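Local coordinates for protein PpBBE-like 1 D396N (Physcomitrella patens subsp. patens, PDB 6EO5) that oxidises cellobiose as a flavin-dependent member of the berberine bridge enzyme-like family, with FAD held probably through two covalent bonds, at residues V116-R121 with T209-R214; I170-L175 with V182-A187; V222-Y227 with W266-Y271; S254-M259 with I364-G369. All blocks are in the same frame, centred on the assembly; numbering follows the deposited sequence.

Interaction 1. Residues V116-R121 with T209-R214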
loop_
_atom_site.group_PDB
_atom_site.type_symbol
_atom_site.label_atom_id
_atom_site.label_comp_id
_atom_site.label_asym_id
_atom_site.label_seq_id
_atom_site.Cartn_x
_atom_site.Cartn_y
_atom_site.Cartn_z
ATOM N N VAL A 116 -14.746 -6.592 6.700
ATOM C CA VAL A 116 -13.599 -6.068 7.437
ATOM C C VAL A 116 -13.844 -4.596 7.732
ATOM O O VAL A 116 -14.199 -3.831 6.830
ATOM C CB VAL A 116 -12.286 -6.257 6.653
ATOM C CG1 VAL A 116 -11.102 -5.778 7.453
ATOM C CG2 VAL A 116 -12.109 -7.710 6.289
ATOM N N GLY A 117 -13.674 -4.206 8.994
ATOM C CA GLY A 117 -13.791 -2.806 9.357
ATOM C C GLY A 117 -12.539 -2.015 9.018
ATOM O O GLY A 117 -11.430 -2.538 9.022
ATOM N N ALA A 118 -12.722 -0.718 8.750
ATOM C CA ALA A 118 -11.653 0.100 8.184
ATOM C C ALA A 118 -10.502 0.344 9.155
ATOM O O ALA A 118 -9.504 0.975 8.786
ATOM C CB ALA A 118 -12.212 1.433 7.697
ATOM N N GLY A 119 -10.607 -0.162 10.383
ATOM C CA GLY A 119 -9.559 -0.003 11.367
ATOM C C GLY A 119 -8.554 -1.129 11.447
ATOM O O GLY A 119 -7.587 -1.027 12.211
ATOM N N PHE A 120 -8.740 -2.187 10.663
ATOM C CA PHE A 120 -7.888 -3.365 10.734
ATOM C C PHE A 120 -6.472 -3.078 10.236
ATOM O O PHE A 120 -6.257 -2.278 9.314
ATOM C CB PHE A 120 -8.494 -4.496 9.905
ATOM C CG PHE A 120 -9.061 -5.611 10.721
ATOM C CD1 PHE A 120 -8.223 -6.551 11.311
ATOM C CD2 PHE A 120 -10.437 -5.741 10.889
ATOM C CE1 PHE A 120 -8.753 -7.601 12.066
ATOM C CE2 PHE A 120 -10.975 -6.785 11.645
ATOM C CZ PHE A 120 -10.129 -7.708 12.233
ATOM N N ARG A 121 -5.502 -3.749 10.862
ATOM C CA ARG A 121 -4.138 -3.851 10.366
ATOM C C ARG A 121 -3.961 -5.208 9.695
ATOM O O ARG A 121 -4.716 -6.143 9.948
ATOM C CB ARG A 121 -3.110 -3.682 11.491
ATOM C CG ARG A 121 -3.400 -2.579 12.497
ATOM C CD ARG A 121 -3.813 -1.304 11.838
ATOM N NE ARG A 121 -3.321 -0.120 12.540
ATOM C CZ ARG A 121 -4.085 0.730 13.226
ATOM N NH1 ARG A 121 -5.398 0.523 13.320
ATOM N NH2 ARG A 121 -3.527 1.784 13.822
ATOM N N THR A 209 -16.032 3.153 6.249
ATOM C CA THR A 209 -16.179 2.541 7.565
ATOM C C THR A 209 -16.020 1.030 7.543
ATOM O O THR A 209 -15.558 0.459 8.536
ATOM C CB THR A 209 -17.539 2.890 8.175
ATOM O OG1 THR A 209 -18.574 2.554 7.242
ATOM C CG2 THR A 209 -17.600 4.373 8.514
ATOM N N GLN A 210 -16.376 0.365 6.444
ATOM C CA GLN A 210 -16.107 -1.060 6.355
ATOM C C GLN A 210 -15.935 -1.487 4.903
ATOM O O GLN A 210 -16.418 -0.835 3.971
ATOM C CB GLN A 210 -17.203 -1.886 7.034
ATOM C CG GLN A 210 -18.526 -1.953 6.305
ATOM C CD GLN A 210 -19.398 -3.070 6.846
ATOM O OE1 GLN A 210 -19.304 -3.429 8.025
ATOM N NE2 GLN A 210 -20.236 -3.643 5.984
ATOM N N PHE A 211 -15.223 -2.599 4.736
ATOM C CA PHE A 211 -15.000 -3.254 3.460
ATOM C C PHE A 211 -15.684 -4.616 3.434
ATOM O O PHE A 211 -15.821 -5.283 4.465
ATOM C CB PHE A 211 -13.509 -3.479 3.206
ATOM C CG PHE A 211 -12.731 -2.242 2.960
ATOM C CD1 PHE A 211 -12.584 -1.755 1.672
ATOM C CD2 PHE A 211 -12.106 -1.582 4.003
ATOM C CE1 PHE A 211 -11.855 -0.618 1.425
ATOM C CE2 PHE A 211 -11.364 -0.431 3.768
ATOM C CZ PHE A 211 -11.239 0.050 2.474
ATOM N N THR A 212 -16.076 -5.049 2.240
ATOM C CA THR A 212 -16.429 -6.442 1.993
ATOM C C THR A 212 -15.499 -6.979 0.918
ATOM O O THR A 212 -15.509 -6.480 -0.214
ATOM C CB THR A 212 -17.885 -6.603 1.557
ATOM O OG1 THR A 212 -18.745 -6.090 2.578
ATOM C CG2 THR A 212 -18.193 -8.066 1.354
ATOM N N PHE A 213 -14.714 -8.002 1.273
ATOM C CA PHE A 213 -13.669 -8.556 0.420
ATOM C C PHE A 213 -14.051 -9.927 -0.114
ATOM O O PHE A 213 -14.644 -10.739 0.599
ATOM C CB PHE A 213 -12.344 -8.684 1.175
ATOM C CG PHE A 213 -11.668 -7.378 1.434
ATOM C CD1 PHE A 213 -11.074 -6.679 0.391
ATOM C CD2 PHE A 213 -11.618 -6.847 2.714
ATOM C CE1 PHE A 213 -10.439 -5.478 0.612
ATOM C CE2 PHE A 213 -10.983 -5.642 2.948
ATOM C CZ PHE A 213 -10.390 -4.953 1.893
ATOM N N ARG A 214 -13.710 -10.168 -1.377
ATOM C CA ARG A 214 -13.584 -11.527 -1.885
ATOM C C ARG A 214 -12.361 -12.168 -1.240
ATOM O O ARG A 214 -11.295 -11.546 -1.173
ATOM C CB ARG A 214 -13.444 -11.512 -3.408
ATOM C CG ARG A 214 -13.150 -12.859 -4.027
ATOM C CD ARG A 214 -14.409 -13.732 -4.020
ATOM N NE ARG A 214 -15.477 -13.139 -4.832
ATOM C CZ ARG A 214 -16.778 -13.285 -4.590
ATOM N NH1 ARG A 214 -17.176 -13.994 -3.538
ATOM N NH2 ARG A 214 -17.677 -12.711 -5.386
#
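V116 and F211 exchange both backbone hydrogen bonds of an antiparallel hydrogen-bonded pair: V116 N donates to F211 O at 2.8 Å, and F211 N returns a nearly linear bond (174°) to V116 O at 2.6 Å. One residue on, G117 lies opposite Q210 as the non-hydrogen-bonded pair. The strand 113-117 ends here, yet A118 N still reaches T209 O at 3.1 Å, approaching from above the carbonyl plane. A118 already belongs to a type I turn running from G117 to F120.

V116 and F211 point to the same face of the sheet. With CG2 of V116 beside its backbone N and CG1 anti to it (chi1 -177°), CG2 meets the edge of the F213 ring, 3.7 Å from CD2. A118 CB rests against T209 O at 3.6 Å, with CE2 of F211 farther off. Helix 147-153 packs on the F211 and F213 rings through L152, I147 and A151, while the side chain of T209 bonds Q174 O. T209 and Q210 together face Q174 as a classic beta bulge, and A118 touches FAD, so A118, in the turn after the strand, contributes to the flavin pocket.

Interaction 2. Residues I170-L175 with V182-A187; sequences ILEVQL and VVTANA
E172 and N186 reach each other through contrasting first torsions: CG of E172 stands anti to the backbone N (chi1 -177°) on an extended chain, whereas CG of N186 sits between its backbone N and carbonyl carbon (chi1 51°). The two side chains run side by side in the same direction, and N186 ND2 donates to E172 OE1 at 3.0 Å. This bond is bent, with the donor ND2 31° out of the carboxylate plane, on the anti side of OE1. The other end of the N186 amide, OD1, accepts from the backbone N of Q188 and K189. The T184 methyl CG2 packs against the carboxylate carbon, 3.6 Å from E172 CD, while T184 OG1 packs against CG of Q174.

The strands form a beta hairpin at the edge of the antiparallel sheet of the FAD-binding region. V173 pairs with A185 and L175 with V183, each by two backbone hydrogen bonds, the shortest running from V183 N to L175 O at 2.8 Å. On the face opposite E172, V173 CG2 meets A185 CB at 3.9 Å, and L175 CD1 lies 4.5 Å from V183 CG2. Helix 191-200 packs on this apolar side, with I197 against V173 and L193 against both L175 and V183.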
loop_
_atom_site.group_PDB
_atom_site.type_symbol
_atom_site.label_atom_id
_atom_site.label_comp_id
_atom_site.label_asym_id
_atom_site.label_seq_id
_atom_site.Cartn_x
_atom_site.Cartn_y
_atom_site.Cartn_z
ATOM N N ILE A 170 -12.088 -5.777 -3.441
ATOM C CA ILE A 170 -13.159 -5.007 -2.830
ATOM C C ILE A 170 -14.444 -5.309 -3.592
ATOM O O ILE A 170 -14.564 -5.006 -4.784
ATOM C CB ILE A 170 -12.836 -3.508 -2.841
ATOM C CG1 ILE A 170 -11.605 -3.208 -1.976
ATOM C CG2 ILE A 170 -14.048 -2.705 -2.402
ATOM C CD1 ILE A 170 -11.142 -1.742 -2.020
ATOM N N LEU A 171 -15.397 -5.946 -2.914
ATOM C CA LEU A 171 -16.708 -6.204 -3.488
ATOM C C LEU A 171 -17.700 -5.100 -3.159
ATOM O O LEU A 171 -18.683 -4.923 -3.897
ATOM C CB LEU A 171 -17.255 -7.546 -2.984
ATOM C CG LEU A 171 -16.729 -8.858 -3.563
ATOM C CD1 LEU A 171 -17.131 -9.994 -2.673
ATOM C CD2 LEU A 171 -17.291 -9.082 -4.953
ATOM N N GLU A 172 -17.442 -4.345 -2.089
ATOM C CA GLU A 172 -18.341 -3.313 -1.608
ATOM C C GLU A 172 -17.662 -2.548 -0.480
ATOM O O GLU A 172 -16.895 -3.124 0.294
ATOM C CB GLU A 172 -19.656 -3.925 -1.119
ATOM C CG GLU A 172 -20.686 -2.919 -0.658
ATOM C CD GLU A 172 -21.814 -3.547 0.143
ATOM O OE1 GLU A 172 -22.735 -4.126 -0.477
ATOM O OE2 GLU A 172 -21.771 -3.462 1.399
ATOM N N VAL A 173 -17.946 -1.246 -0.398
ATOM C CA VAL A 173 -17.566 -0.425 0.747
ATOM C C VAL A 173 -18.801 0.286 1.274
ATOM O O VAL A 173 -19.803 0.453 0.574
ATOM C CB VAL A 173 -16.483 0.637 0.421
ATOM C CG1 VAL A 173 -15.150 -0.010 0.134
ATOM C CG2 VAL A 173 -16.926 1.512 -0.734
ATOM N N GLN A 174 -18.704 0.726 2.524
ATOM C CA GLN A 174 -19.624 1.699 3.091
ATOM C C GLN A 174 -18.815 2.858 3.640
ATOM O O GLN A 174 -17.807 2.640 4.323
ATOM C CB GLN A 174 -20.464 1.097 4.198
ATOM C CG GLN A 174 -21.236 -0.090 3.724
ATOM C CD GLN A 174 -22.139 -0.611 4.789
ATOM O OE1 GLN A 174 -22.262 -0.004 5.862
ATOM N NE2 GLN A 174 -22.787 -1.740 4.515
ATOM N N LEU A 175 -19.258 4.080 3.345
ATOM C CA LEU A 175 -18.562 5.270 3.808
ATOM C C LEU A 175 -19.566 6.328 4.246
ATOM O O LEU A 175 -20.740 6.301 3.874
ATOM C CB LEU A 175 -17.625 5.842 2.726
ATOM C CG LEU A 175 -18.243 6.302 1.408
ATOM C CD1 LEU A 175 -18.494 7.805 1.427
ATOM C CD2 LEU A 175 -17.334 5.910 0.258
ATOM N N VAL A 182 -24.692 7.968 5.171
ATOM C CA VAL A 182 -24.007 6.690 4.992
ATOM C C VAL A 182 -24.358 6.134 3.621
ATOM O O VAL A 182 -25.535 6.009 3.270
ATOM C CB VAL A 182 -24.387 5.694 6.095
ATOM C CG1 VAL A 182 -23.440 4.503 6.053
ATOM C CG2 VAL A 182 -24.354 6.367 7.439
ATOM N N VAL A 183 -23.337 5.779 2.853
ATOM C CA VAL A 183 -23.477 5.372 1.463
ATOM C C VAL A 183 -22.947 3.952 1.311
ATOM O O VAL A 183 -22.075 3.508 2.069
ATOM C CB VAL A 183 -22.716 6.345 0.533
ATOM C CG1 VAL A 183 -23.097 6.131 -0.911
ATOM C CG2 VAL A 183 -22.968 7.786 0.955
ATOM N N THR A 184 -23.471 3.243 0.314
ATOM C CA THR A 184 -22.978 1.921 -0.038
ATOM C C THR A 184 -22.608 1.899 -1.515
ATOM O O THR A 184 -23.361 2.394 -2.358
ATOM C CB THR A 184 -24.020 0.845 0.293
ATOM O OG1 THR A 184 -24.067 0.666 1.714
ATOM C CG2 THR A 184 -23.668 -0.478 -0.364
ATOM N N ALA A 185 -21.441 1.341 -1.824
ATOM C CA ALA A 185 -20.926 1.298 -3.183
ATOM C C ALA A 185 -20.509 -0.124 -3.512
ATOM O O ALA A 185 -19.746 -0.734 -2.755
ATOM C CB ALA A 185 -19.736 2.247 -3.353
ATOM N N ASN A 186 -21.007 -0.641 -4.633
ATOM C CA ASN A 186 -20.631 -1.951 -5.161
ATOM C C ASN A 186 -20.959 -1.968 -6.649
ATOM O O ASN A 186 -21.303 -0.936 -7.235
ATOM C CB ASN A 186 -21.344 -3.085 -4.418
ATOM C CG ASN A 186 -22.847 -2.874 -4.347
ATOM O OD1 ASN A 186 -23.532 -2.763 -5.375
ATOM N ND2 ASN A 186 -23.369 -2.819 -3.128
ATOM N N ALA A 187 -20.880 -3.155 -7.263
ATOM C CA ALA A 187 -21.126 -3.256 -8.699
ATOM C C ALA A 187 -22.552 -2.858 -9.085
ATOM O O ALA A 187 -22.810 -2.589 -10.264
ATOM C CB ALA A 187 -20.818 -4.672 -9.186
#

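Interaction 3. Residues V222-Y227 with W266-Y271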
loop_
_atom_site.group_PDB
_atom_site.type_symbol
_atom_site.label_atom_id
_atom_site.label_comp_id
_atom_site.label_asym_id
_atom_site.label_seq_id
_atom_site.Cartn_x
_atom_site.Cartn_y
_atom_site.Cartn_z
ATOM N N VAL A 222 2.251 -23.901 0.881
ATOM C CA VAL A 222 2.913 -22.955 -0.002
ATOM C C VAL A 222 4.414 -23.045 0.249
ATOM O O VAL A 222 4.870 -23.701 1.184
ATOM C CB VAL A 222 2.406 -21.513 0.197
ATOM C CG1 VAL A 222 0.880 -21.469 0.053
ATOM C CG2 VAL A 222 2.857 -20.969 1.548
ATOM N N THR A 223 5.184 -22.373 -0.606
ATOM C CA THR A 223 6.638 -22.448 -0.571
ATOM C C THR A 223 7.240 -21.051 -0.650
ATOM O O THR A 223 6.924 -20.268 -1.556
ATOM C CB THR A 223 7.175 -23.315 -1.713
ATOM O OG1 THR A 223 6.583 -24.613 -1.635
ATOM C CG2 THR A 223 8.690 -23.441 -1.623
ATOM N N HIS A 224 8.114 -20.750 0.297
ATOM C CA HIS A 224 8.796 -19.474 0.375
ATOM C C HIS A 224 10.237 -19.661 -0.086
ATOM O O HIS A 224 10.907 -20.607 0.335
ATOM C CB HIS A 224 8.736 -18.938 1.809
ATOM C CG HIS A 224 9.602 -17.744 2.043
ATOM N ND1 HIS A 224 10.818 -17.823 2.688
ATOM C CD2 HIS A 224 9.438 -16.444 1.705
ATOM C CE1 HIS A 224 11.362 -16.620 2.740
ATOM N NE2 HIS A 224 10.547 -15.766 2.150
ATOM N N PHE A 225 10.711 -18.778 -0.958
ATOM C CA PHE A 225 12.096 -18.837 -1.402
ATOM C C PHE A 225 12.726 -17.455 -1.332
ATOM O O PHE A 225 12.044 -16.435 -1.472
ATOM C CB PHE A 225 12.226 -19.397 -2.824
ATOM C CG PHE A 225 11.456 -18.632 -3.869
ATOM C CD1 PHE A 225 10.123 -18.932 -4.123
ATOM C CD2 PHE A 225 12.081 -17.644 -4.632
ATOM C CE1 PHE A 225 9.416 -18.254 -5.103
ATOM C CE2 PHE A 225 11.381 -16.948 -5.616
ATOM C CZ PHE A 225 10.046 -17.256 -5.854
ATOM N N LYS A 226 14.038 -17.435 -1.103
ATOM C CA LYS A 226 14.792 -16.192 -1.112
ATOM C C LYS A 226 16.237 -16.515 -1.460
ATOM O O LYS A 226 16.860 -17.373 -0.824
ATOM C CB LYS A 226 14.686 -15.477 0.234
ATOM C CG LYS A 226 15.420 -14.145 0.314
ATOM C CD LYS A 226 14.857 -13.293 1.445
ATOM C CE LYS A 226 15.690 -12.042 1.681
ATOM N NZ LYS A 226 15.026 -11.114 2.638
ATOM N N TYR A 227 16.749 -15.855 -2.496
ATOM C CA TYR A 227 18.128 -16.013 -2.941
ATOM C C TYR A 227 18.809 -14.664 -2.786
ATOM O O TYR A 227 18.358 -13.670 -3.366
ATOM C CB TYR A 227 18.195 -16.511 -4.389
ATOM C CG TYR A 227 17.301 -17.706 -4.640
ATOM C CD1 TYR A 227 17.607 -18.955 -4.104
ATOM C CD2 TYR A 227 16.138 -17.585 -5.386
ATOM C CE1 TYR A 227 16.786 -20.046 -4.315
ATOM C CE2 TYR A 227 15.310 -18.678 -5.604
ATOM C CZ TYR A 227 15.643 -19.908 -5.064
ATOM O OH TYR A 227 14.831 -21.000 -5.276
ATOM N N TRP A 266 18.641 -9.381 -3.629
ATOM C CA TRP A 266 17.995 -10.678 -3.468
ATOM C C TRP A 266 16.742 -10.769 -4.324
ATOM O O TRP A 266 16.193 -9.762 -4.774
ATOM C CB TRP A 266 17.661 -10.977 -1.996
ATOM C CG TRP A 266 16.554 -10.159 -1.340
ATOM C CD1 TRP A 266 15.221 -10.131 -1.677
ATOM C CD2 TRP A 266 16.687 -9.313 -0.182
ATOM N NE1 TRP A 266 14.532 -9.298 -0.819
ATOM C CE2 TRP A 266 15.409 -8.792 0.109
ATOM C CE3 TRP A 266 17.767 -8.951 0.640
ATOM C CZ2 TRP A 266 15.187 -7.922 1.174
ATOM C CZ3 TRP A 266 17.538 -8.091 1.700
ATOM C CH2 TRP A 266 16.263 -7.587 1.953
ATOM N N LEU A 267 16.317 -12.006 -4.559
ATOM C CA LEU A 267 14.998 -12.306 -5.091
ATOM C C LEU A 267 14.246 -13.043 -3.999
ATOM O O LEU A 267 14.742 -14.044 -3.480
ATOM C CB LEU A 267 15.074 -13.157 -6.358
ATOM C CG LEU A 267 13.725 -13.619 -6.903
ATOM C CD1 LEU A 267 12.861 -12.424 -7.274
ATOM C CD2 LEU A 267 13.906 -14.540 -8.092
ATOM N N GLU A 268 13.081 -12.534 -3.622
ATOM C CA GLU A 268 12.235 -13.178 -2.630
ATOM C C GLU A 268 10.860 -13.448 -3.229
ATOM O O GLU A 268 10.340 -12.631 -3.994
ATOM C CB GLU A 268 12.109 -12.327 -1.367
ATOM C CG GLU A 268 11.322 -13.030 -0.279
ATOM C CD GLU A 268 11.193 -12.229 0.998
ATOM O OE1 GLU A 268 11.554 -11.026 0.983
ATOM O OE2 GLU A 268 10.726 -12.815 2.013
ATOM N N GLY A 269 10.266 -14.595 -2.888
ATOM C CA GLY A 269 8.993 -14.929 -3.499
ATOM C C GLY A 269 8.219 -15.999 -2.764
ATOM O O GLY A 269 8.737 -16.711 -1.904
ATOM N N THR A 270 6.948 -16.104 -3.138
ATOM C CA THR A 270 6.035 -17.091 -2.591
ATOM C C THR A 270 5.413 -17.877 -3.734
ATOM O O THR A 270 4.901 -17.286 -4.694
ATOM C CB THR A 270 4.949 -16.422 -1.747
ATOM O OG1 THR A 270 5.563 -15.742 -0.639
ATOM C CG2 THR A 270 3.947 -17.467 -1.238
ATOM N N TYR A 271 5.464 -19.207 -3.624
ATOM C CA TYR A 271 4.918 -20.131 -4.616
ATOM C C TYR A 271 3.720 -20.849 -4.013
ATOM O O TYR A 271 3.840 -21.503 -2.967
ATOM C CB TYR A 271 5.981 -21.131 -5.065
ATOM C CG TYR A 271 5.456 -22.270 -5.897
ATOM C CD1 TYR A 271 4.583 -22.041 -6.954
ATOM C CD2 TYR A 271 5.848 -23.584 -5.639
ATOM C CE1 TYR A 271 4.097 -23.091 -7.724
ATOM C CE2 TYR A 271 5.370 -24.649 -6.405
ATOM C CZ TYR A 271 4.499 -24.396 -7.447
ATOM O OH TYR A 271 4.030 -25.447 -8.205
#
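V222-Y227 and W266-Y271 pair as antiparallel strands whose short axes pass 4.7 Å apart with directions 176° from each other, with T223-Y271, F225-G269 and Y227-L267 as the hydrogen-bonded pairs. On the face of H224, K226 and E268, the carboxylate of E268 is shared, one oxygen turned to H224 and the other to K226. H224 NE2 donates a nearly linear bond of 3.0 Å to E268 OE2, on its anti lone pair and in the imidazole plane; the carboxylate is turned 76° from the ring. E268 OE1 makes a long salt bridge of 3.8 Å with K226 NZ.

The fully extended K226 chain crosses W266: CE lies over the five-membered ring, and NZ sits over the six-membered ring, 3.5 Å from its centroid, a cation-pi contact. On the other face, CG of F225 takes the position between its backbone N and carbonyl carbon (chi1 58°), and the ring spreads over G269, whose CA lies 3.8 Å from the ring centroid in a CH-pi contact. The ring edge meets L267 CG.

Helix 302-308 packs through L305 on V222, H224 and T270, and helix 279-288 packs on Y227, L267 and Y271. Strand 294-300 flanks the pair beyond V222-Y227, and strand 253-259 beyond W266-Y271.

Interaction 4. Residues S254-M259 with I364-G369; sequences SAAFYM and IYNLYG
A256 and N366 face each other as a non-hydrogen-bonded pair in the middle of a seven-stranded antiparallel sheet, where strands 253-259 and 361-367 lie next to each other with axes 4.5 Å apart. Three backbone hydrogen bonds join them. F257 and Y365 form the hydrogen-bonded pair, with Y365 N donating to F257 O at 2.8 Å and F257 N to Y365 O at 3.0 Å; farther along, L367 N reaches A255 O. A CA-H...O contact from A256 CA to Y365 O, 3.1 Å, adds to the pairing.

Apolar contacts lie on both faces. On that of A256, Y258 and I364, the CB of A256 meets CG2 of I364, whose CG1 lies 3.8 Å from CD2 of the Y258 ring; the ring also stacks with W266. On the other face, F257 and Y365 run side by side, CD2 to CD1 at 4.1 Å. Helix 235-246 packs there, its F242 meeting the ring of F257 and F239 that of Y365.

Among polar groups, the side chain of N366 comes about 5 Å from the bound FAD, placing this part of the sheet near the cofactor. The Y365 ring has F257 O at its edge and in its plane, and at its far end the hydroxyl OH lies 3.9 Å from SD of M259, carried out by an extended chi2 (-176°).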
loop_
_atom_site.group_PDB
_atom_site.type_symbol
_atom_site.label_atom_id
_atom_site.label_comp_id
_atom_site.label_asym_id
_atom_site.label_seq_id
_atom_site.Cartn_x
_atom_site.Cartn_y
_atom_site.Cartn_z
ATOM N N SER A 254 4.513 -15.080 -6.822
ATOM C CA SER A 254 4.654 -13.635 -6.695
ATOM C C SER A 254 6.026 -13.369 -6.098
ATOM O O SER A 254 6.369 -13.939 -5.059
ATOM C CB SER A 254 3.568 -13.027 -5.802
ATOM O OG SER A 254 2.293 -13.059 -6.417
ATOM N N ALA A 255 6.816 -12.523 -6.748
ATOM C CA ALA A 255 8.185 -12.309 -6.316
ATOM C C ALA A 255 8.501 -10.828 -6.355
ATOM O O ALA A 255 7.840 -10.044 -7.039
ATOM C CB ALA A 255 9.198 -13.072 -7.184
ATOM N N ALA A 256 9.532 -10.461 -5.607
ATOM C CA ALA A 256 10.041 -9.103 -5.561
ATOM C C ALA A 256 11.554 -9.175 -5.528
ATOM O O ALA A 256 12.122 -10.068 -4.896
ATOM C CB ALA A 256 9.524 -8.333 -4.341
ATOM N N PHE A 257 12.200 -8.249 -6.219
ATOM C CA PHE A 257 13.648 -8.137 -6.196
ATOM C C PHE A 257 14.067 -6.958 -5.310
ATOM O O PHE A 257 13.371 -5.939 -5.224
ATOM C CB PHE A 257 14.176 -7.976 -7.624
ATOM C CG PHE A 257 15.656 -8.161 -7.758
ATOM C CD1 PHE A 257 16.186 -9.411 -8.053
ATOM C CD2 PHE A 257 16.526 -7.078 -7.617
ATOM C CE1 PHE A 257 17.558 -9.585 -8.191
ATOM C CE2 PHE A 257 17.895 -7.246 -7.762
ATOM C CZ PHE A 257 18.410 -8.502 -8.049
ATOM N N TYR A 258 15.214 -7.108 -4.645
ATOM C CA TYR A 258 15.726 -6.099 -3.731
ATOM C C TYR A 258 17.185 -5.802 -4.056
ATOM O O TYR A 258 17.908 -6.642 -4.591
ATOM C CB TYR A 258 15.574 -6.547 -2.263
ATOM C CG TYR A 258 16.246 -5.651 -1.242
ATOM C CD1 TYR A 258 17.621 -5.750 -0.991
ATOM C CD2 TYR A 258 15.514 -4.730 -0.502
ATOM C CE1 TYR A 258 18.252 -4.935 -0.067
ATOM C CE2 TYR A 258 16.141 -3.905 0.440
ATOM C CZ TYR A 258 17.508 -4.019 0.649
ATOM O OH TYR A 258 18.151 -3.223 1.571
ATOM N N MET A 259 17.616 -4.597 -3.703
ATOM C CA MET A 259 18.921 -4.077 -4.077
ATOM C C MET A 259 19.164 -2.838 -3.225
ATOM O O MET A 259 18.222 -2.095 -2.955
ATOM C CB MET A 259 18.923 -3.746 -5.574
ATOM C CG MET A 259 20.171 -3.171 -6.149
ATOM S SD MET A 259 19.924 -2.747 -7.893
ATOM C CE MET A 259 19.465 -4.328 -8.574
ATOM N N ILE A 364 13.090 -1.828 -4.216
ATOM C CA ILE A 364 12.312 -3.065 -4.231
ATOM C C ILE A 364 11.453 -3.082 -5.493
ATOM O O ILE A 364 10.797 -2.086 -5.812
ATOM C CB ILE A 364 11.431 -3.186 -2.970
ATOM C CG1 ILE A 364 12.287 -3.146 -1.708
ATOM C CG2 ILE A 364 10.540 -4.446 -2.991
ATOM C CD1 ILE A 364 11.467 -3.201 -0.451
ATOM N N TYR A 365 11.427 -4.226 -6.187
ATOM C CA TYR A 365 10.794 -4.354 -7.501
ATOM C C TYR A 365 9.713 -5.423 -7.414
ATOM O O TYR A 365 10.028 -6.617 -7.400
ATOM C CB TYR A 365 11.826 -4.717 -8.570
ATOM C CG TYR A 365 13.041 -3.803 -8.624
ATOM C CD1 TYR A 365 14.030 -3.865 -7.646
ATOM C CD2 TYR A 365 13.215 -2.898 -9.666
ATOM C CE1 TYR A 365 15.148 -3.035 -7.700
ATOM C CE2 TYR A 365 14.334 -2.069 -9.727
ATOM C CZ TYR A 365 15.296 -2.143 -8.740
ATOM O OH TYR A 365 16.415 -1.333 -8.791
ATOM N N ASN A 366 8.446 -5.010 -7.354
ATOM C CA ASN A 366 7.330 -5.954 -7.283
ATOM C C ASN A 366 6.962 -6.419 -8.682
ATOM O O ASN A 366 6.688 -5.593 -9.555
ATOM C CB ASN A 366 6.113 -5.315 -6.627
ATOM C CG ASN A 366 6.332 -5.015 -5.177
ATOM O OD1 ASN A 366 7.237 -5.562 -4.555
ATOM N ND2 ASN A 366 5.496 -4.142 -4.619
ATOM N N LEU A 367 6.920 -7.731 -8.893
ATOM C CA LEU A 367 6.668 -8.261 -10.226
ATOM C C LEU A 367 5.172 -8.248 -10.528
ATOM O O LEU A 367 4.365 -8.717 -9.718
ATOM C CB LEU A 367 7.226 -9.677 -10.340
ATOM C CG LEU A 367 6.989 -10.350 -11.686
ATOM C CD1 LEU A 367 7.925 -9.741 -12.718
ATOM C CD2 LEU A 367 7.172 -11.862 -11.581
ATOM N N TYR A 368 4.804 -7.685 -11.690
ATOM C CA TYR A 368 3.434 -7.727 -12.181
ATOM C C TYR A 368 3.415 -8.752 -13.329
ATOM O O TYR A 368 3.409 -9.963 -13.075
ATOM C CB TYR A 368 2.931 -6.349 -12.605
ATOM C CG TYR A 368 2.607 -5.383 -11.473
ATOM C CD1 TYR A 368 3.577 -5.007 -10.543
ATOM C CD2 TYR A 368 1.335 -4.832 -11.353
ATOM C CE1 TYR A 368 3.283 -4.122 -9.513
ATOM C CE2 TYR A 368 1.033 -3.948 -10.326
ATOM C CZ TYR A 368 2.012 -3.597 -9.414
ATOM O OH TYR A 368 1.722 -2.705 -8.404
ATOM N N GLY A 369 3.379 -8.295 -14.580
ATOM C CA GLY A 369 3.550 -9.188 -15.710
ATOM C C GLY A 369 2.241 -9.668 -16.314
ATOM O O GLY A 369 1.178 -9.648 -15.692
#

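In the fold
The four contacts fall into two groups, one in each of two antiparallel sheets. Interactions 1 and 2 have centres 11 Å apart and share a six-stranded sheet in which strands 207-217 and 170-176 are neighbours; the hairpin of interaction 2 is nested within the loop that interaction 1 closes. Interactions 3 and 4, also 11 Å apart, meet in the seven-stranded sheet through neighbouring strands 264-271 and 253-259, and their segments alternate along the chain. Interactions 1 and 4 lie on opposite sides of the chain's centre, about 26 Å apart between centres. FAD touches A118 in interaction 1 and approaches N366 in interaction 4, so the cofactor lies near both sheets.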